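Mandelate racemase / muconate lactonizing enzyme family protein (Agrobacterium tumefaciens, PDB 4DXK) belongs to the mandelate racemase subgroup of the enolase superfamily and probably acts as a metal-dependent lyase or racemase, its exact substrate unassigned. Local coordinates at residues A[46-49]-A[50-54]; A[90-93]-A[94-97]. All coordinates share one frame; numbering follows the deposited sequence.

Contact 1: residues A[46-49]-A[50-54]; sequences HEYI and APRVI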
loop_
_atom_site.group_PDB
_atom_site.type_symbol
_atom_site.label_atom_id
_atom_site.label_comp_id
_atom_site.label_asym_id
_atom_site.label_seq_id
_atom_site.Cartn_x
_atom_site.Cartn_y
_atom_site.Cartn_z
ATOM N N HIS A 46 21.788 -1.264 40.944
ATOM C CA HIS A 46 22.802 -0.528 41.687
ATOM C C HIS A 46 23.805 0.210 40.800
ATOM O O HIS A 46 24.257 1.290 41.162
ATOM C CB HIS A 46 23.498 -1.449 42.687
ATOM C CG HIS A 46 22.556 -2.017 43.693
ATOM N ND1 HIS A 46 22.074 -1.281 44.755
ATOM C CD2 HIS A 46 21.955 -3.228 43.768
ATOM C CE1 HIS A 46 21.232 -2.023 45.453
ATOM N NE2 HIS A 46 21.140 -3.206 44.873
ATOM N N GLU A 47 24.133 -0.350 39.636
ATOM C CA GLU A 47 25.114 0.267 38.738
ATOM C C GLU A 47 24.539 1.494 38.028
ATOM O O GLU A 47 25.229 2.506 37.865
ATOM C CB GLU A 47 25.625 -0.747 37.694
ATOM C CG GLU A 47 26.715 -0.194 36.742
ATOM C CD GLU A 47 27.233 -1.209 35.707
ATOM O OE1 GLU A 47 26.430 -2.018 35.202
ATOM O OE2 GLU A 47 28.443 -1.186 35.381
ATOM N N TYR A 48 23.279 1.401 37.611
ATOM C CA TYR A 48 22.673 2.377 36.702
ATOM C C TYR A 48 21.544 3.192 37.337
ATOM O O TYR A 48 21.535 4.422 37.249
ATOM C CB TYR A 48 22.148 1.664 35.450
ATOM C CG TYR A 48 21.784 2.608 34.327
ATOM C CD1 TYR A 48 20.510 3.160 34.220
ATOM C CD2 TYR A 48 22.731 2.959 33.375
ATOM C CE1 TYR A 48 20.191 4.031 33.196
ATOM C CE2 TYR A 48 22.426 3.826 32.347
ATOM C CZ TYR A 48 21.156 4.355 32.260
ATOM O OH TYR A 48 20.875 5.223 31.228
ATOM N N ILE A 49 20.584 2.521 37.966
ATOM C CA ILE A 49 19.439 3.241 38.516
ATOM C C ILE A 49 19.837 4.083 39.732
ATOM O O ILE A 49 19.527 5.277 39.789
ATOM C CB ILE A 49 18.251 2.318 38.870
ATOM C CG1 ILE A 49 17.780 1.549 37.634
ATOM C CG2 ILE A 49 17.104 3.136 39.451
ATOM C CD1 ILE A 49 16.533 0.717 37.864
ATOM N N ALA A 50 20.529 3.473 40.688
ATOM C CA ALA A 50 20.869 4.159 41.936
ATOM C C ALA A 50 21.523 5.542 41.766
ATOM O O ALA A 50 21.035 6.512 42.345
ATOM C CB ALA A 50 21.706 3.258 42.828
ATOM N N PRO A 51 22.601 5.654 40.964
ATOM C CA PRO A 51 23.200 6.994 40.868
ATOM C C PRO A 51 22.278 8.022 40.214
ATOM O O PRO A 51 22.477 9.224 40.418
ATOM C CB PRO A 51 24.458 6.768 40.017
ATOM C CG PRO A 51 24.213 5.493 39.289
ATOM C CD PRO A 51 23.377 4.651 40.212
ATOM N N ARG A 52 21.284 7.569 39.453
ATOM C CA ARG A 52 20.364 8.478 38.789
ATOM C C ARG A 52 19.147 8.859 39.624
ATOM O O ARG A 52 18.462 9.833 39.305
ATOM C CB ARG A 52 19.895 7.882 37.466
ATOM C CG ARG A 52 20.982 7.891 36.420
ATOM C CD ARG A 52 20.614 7.072 35.198
ATOM N NE ARG A 52 21.630 7.211 34.158
ATOM C CZ ARG A 52 22.814 6.611 34.182
ATOM N NH1 ARG A 52 23.143 5.809 35.184
ATOM N NH2 ARG A 52 23.677 6.807 33.190
ATOM N N VAL A 53 18.851 8.102 40.677
ATOM C CA VAL A 53 17.598 8.349 41.396
ATOM C C VAL A 53 17.735 8.702 42.878
ATOM O O VAL A 53 16.797 9.246 43.454
ATOM C CB VAL A 53 16.586 7.191 41.236
ATOM C CG1 VAL A 53 16.380 6.863 39.764
ATOM C CG2 VAL A 53 17.034 5.963 42.020
ATOM N N ILE A 54 18.860 8.387 43.511
ATOM C CA ILE A 54 19.041 8.806 44.899
ATOM C C ILE A 54 18.984 10.327 44.950
ATOM O O ILE A 54 19.674 11.007 44.178
ATOM C CB ILE A 54 20.381 8.325 45.497
ATOM C CG1 ILE A 54 20.460 6.800 45.493
ATOM C CG2 ILE A 54 20.578 8.882 46.915
ATOM C CD1 ILE A 54 19.420 6.136 46.350
HETATM O O HOH W 1 25.599 4.259 35.587
#

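Contact 2: residues A[90-93]-A[94-97]; sequences ALWD and IFGK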
loop_
_atom_site.group_PDB
_atom_site.type_symbol
_atom_site.label_atom_id
_atom_site.label_comp_id
_atom_site.label_asym_id
_atom_site.label_seq_id
_atom_site.Cartn_x
_atom_site.Cartn_y
_atom_site.Cartn_z
ATOM N N ALA A 90 7.538 0.148 42.177
ATOM C CA ALA A 90 7.789 0.671 43.518
ATOM C C ALA A 90 7.369 2.140 43.634
ATOM O O ALA A 90 6.848 2.557 44.671
ATOM C CB ALA A 90 9.249 0.507 43.880
ATOM N N LEU A 91 7.574 2.925 42.577
ATOM C CA LEU A 91 7.127 4.319 42.607
ATOM C C LEU A 91 5.614 4.432 42.712
ATOM O O LEU A 91 5.097 5.275 43.440
ATOM C CB LEU A 91 7.610 5.109 41.388
ATOM C CG LEU A 91 9.118 5.245 41.205
ATOM C CD1 LEU A 91 9.392 6.109 39.983
ATOM C CD2 LEU A 91 9.788 5.811 42.454
ATOM N N TRP A 92 4.894 3.578 41.987
ATOM C CA TRP A 92 3.439 3.600 42.089
ATOM C C TRP A 92 2.968 3.217 43.502
ATOM O O TRP A 92 1.997 3.771 44.015
ATOM C CB TRP A 92 2.815 2.718 40.994
ATOM C CG TRP A 92 2.803 3.407 39.668
ATOM C CD1 TRP A 92 3.725 3.290 38.669
ATOM C CD2 TRP A 92 1.844 4.365 39.226
ATOM N NE1 TRP A 92 3.383 4.109 37.620
ATOM C CE2 TRP A 92 2.238 4.787 37.944
ATOM C CE3 TRP A 92 0.691 4.918 39.796
ATOM C CZ2 TRP A 92 1.517 5.734 37.220
ATOM C CZ3 TRP A 92 -0.021 5.856 39.077
ATOM C CH2 TRP A 92 0.390 6.252 37.797
ATOM N N ASP A 93 3.663 2.269 44.124
ATOM C CA ASP A 93 3.388 1.890 45.511
ATOM C C ASP A 93 3.611 3.087 46.452
ATOM O O ASP A 93 2.756 3.377 47.285
ATOM C CB ASP A 93 4.287 0.706 45.878
ATOM C CG ASP A 93 3.891 0.020 47.173
ATOM O OD1 ASP A 93 2.681 -0.071 47.504
ATOM O OD2 ASP A 93 4.833 -0.448 47.850
ATOM N N ILE A 94 4.728 3.800 46.297
ATOM C CA ILE A 94 4.970 5.013 47.087
ATOM C C ILE A 94 3.865 6.049 46.877
ATOM O O ILE A 94 3.366 6.624 47.835
ATOM C CB ILE A 94 6.336 5.645 46.737
ATOM C CG1 ILE A 94 7.470 4.803 47.313
ATOM C CG2 ILE A 94 6.440 7.085 47.236
ATOM C CD1 ILE A 94 8.812 5.092 46.695
ATOM N N PHE A 95 3.493 6.291 45.622
ATOM C CA PHE A 95 2.485 7.293 45.290
ATOM C C PHE A 95 1.154 6.919 45.966
ATOM O O PHE A 95 0.490 7.773 46.562
ATOM C CB PHE A 95 2.387 7.355 43.757
ATOM C CG PHE A 95 1.467 8.427 43.195
ATOM C CD1 PHE A 95 1.026 9.503 43.943
ATOM C CD2 PHE A 95 1.070 8.334 41.864
ATOM C CE1 PHE A 95 0.186 10.462 43.369
ATOM C CE2 PHE A 95 0.233 9.282 41.297
ATOM C CZ PHE A 95 -0.198 10.344 42.049
ATOM N N GLY A 96 0.789 5.641 45.927
ATOM C CA GLY A 96 -0.413 5.184 46.607
ATOM C C GLY A 96 -0.357 5.382 48.113
ATOM O O GLY A 96 -1.301 5.879 48.735
ATOM N N LYS A 97 0.760 5.006 48.717
ATOM C CA LYS A 97 0.913 5.218 50.150
ATOM C C LYS A 97 0.877 6.700 50.520
ATOM O O LYS A 97 0.294 7.071 51.546
ATOM C CB LYS A 97 2.191 4.567 50.659
ATOM C CG LYS A 97 2.145 3.065 50.592
ATOM C CD LYS A 97 3.440 2.473 51.112
ATOM C CE LYS A 97 3.490 0.987 50.866
ATOM N NZ LYS A 97 4.700 0.361 51.449
HETATM O O HOH W 2 4.805 -2.038 49.980
#

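Contact 1: residues A[46-49]-A[50-54]
The guanidinium of R52 lies flat over one face of the Y48 ring, planes 7° apart, with CZ of R52 3.5 Å from the ring centroid: a cation-pi stack within the last turns of one helix. NH2 of R52 sits against CE2 of Y48 at 3.3 Å, while CD of R52 adds an off-centre CH-pi contact. The same guanidinium also grips the backbone, since NH1 of R52 donates to Y48 O, four residues back, at 3.0 Å, close to the guanidinium plane. At that edge too, NH1 of R52 reaches a water at 2.9 Å that donates to E47 O, so stack, carbonyl and water together fix the rotation of the group. Y48 swings CG away from its backbone N (chi1 -167°), and the chain of R52, extended from CG to NE, carries the guanidinium out over the ring. P51, which has no N-H to give, breaks the regular bonding here and sets its CG 3.5 Å from E47 O. R52 N donates to I49 O at 2.9 Å. On the buried side CG2 of I49 meets CG1 of V53 at 3.8 Å. The imidazole of H46 hydrogen-bonds to T8 and S395, and the carboxylate of E47 to T40 and the backbone N of E39 of the second subunit. Helix 38-53 thus presents I49 and V53 to strand 3-11 and helix 79-99, and V53 to helix 61-68.

Contact 2: residues A[90-93]-A[94-97]
W92 and F95 lie side by side on the packed flank of this helix, pointing the same way, with CZ3 of W92 3.9 Å from CD2 of F95. The indole atom comes in at the edge of the phenyl ring, near its plane, but the two rings are inclined at 45° and the pair is oblique. W92 sets CG beside its backbone N (chi1 -78°) and F95 sets CG beside its carbonyl carbon (chi1 -175°), which lays the two side chains next to each other. I61 touches both, as does L106 of helix 103-106, and W92 NE1 is satisfied by S299 OG. A90 and I94 pack on V22 of strand 17-24. Regular backbone bonds run beneath, such as F95 N to L91 O at 2.9 Å and G96 N to W92 O at 2.9 Å.

The pair of buried D93 and partly exposed K97 is looser and lies toward the more open side. Their salt bridge is long, OD2 of D93 to NZ of K97 at 3.7 Å, and a water spans the gap, accepting from NZ of K97 at 2.8 Å and lying 2.7 Å from OD2 of D93. The straight lysine chain brings CE of K97 within 3.6 Å of OD2 of D93. Stronger partners lie outside: L31 N and L376 N for the carboxylate, T29 O for the ammonium. This is an i to i+4 acid-lysine pair on a regular alpha-helix of the N-terminal capping domain of the enolase superfamily.

Both contacts belong to the N-terminal domain, their centres 18 Å apart and their nearest atoms about 7 Å apart, so they do not touch. They meet indirectly: helix 79-99, which carries contact 2, also supplies F87 to the apolar side of contact 1, and L64 of helix 61-68 touches both V53 and L91. Contact 1 closes a helix at a proline kink, partly buried, and its charge sits on an aromatic face beside a carbonyl. Contact 2 lies in the later, regular turns of helix 79-99 and is mostly buried; its aromatics meet one another, and its charges turn to loop and strand backbone. Different copies border them, the second subunit at E47 and the third at F95.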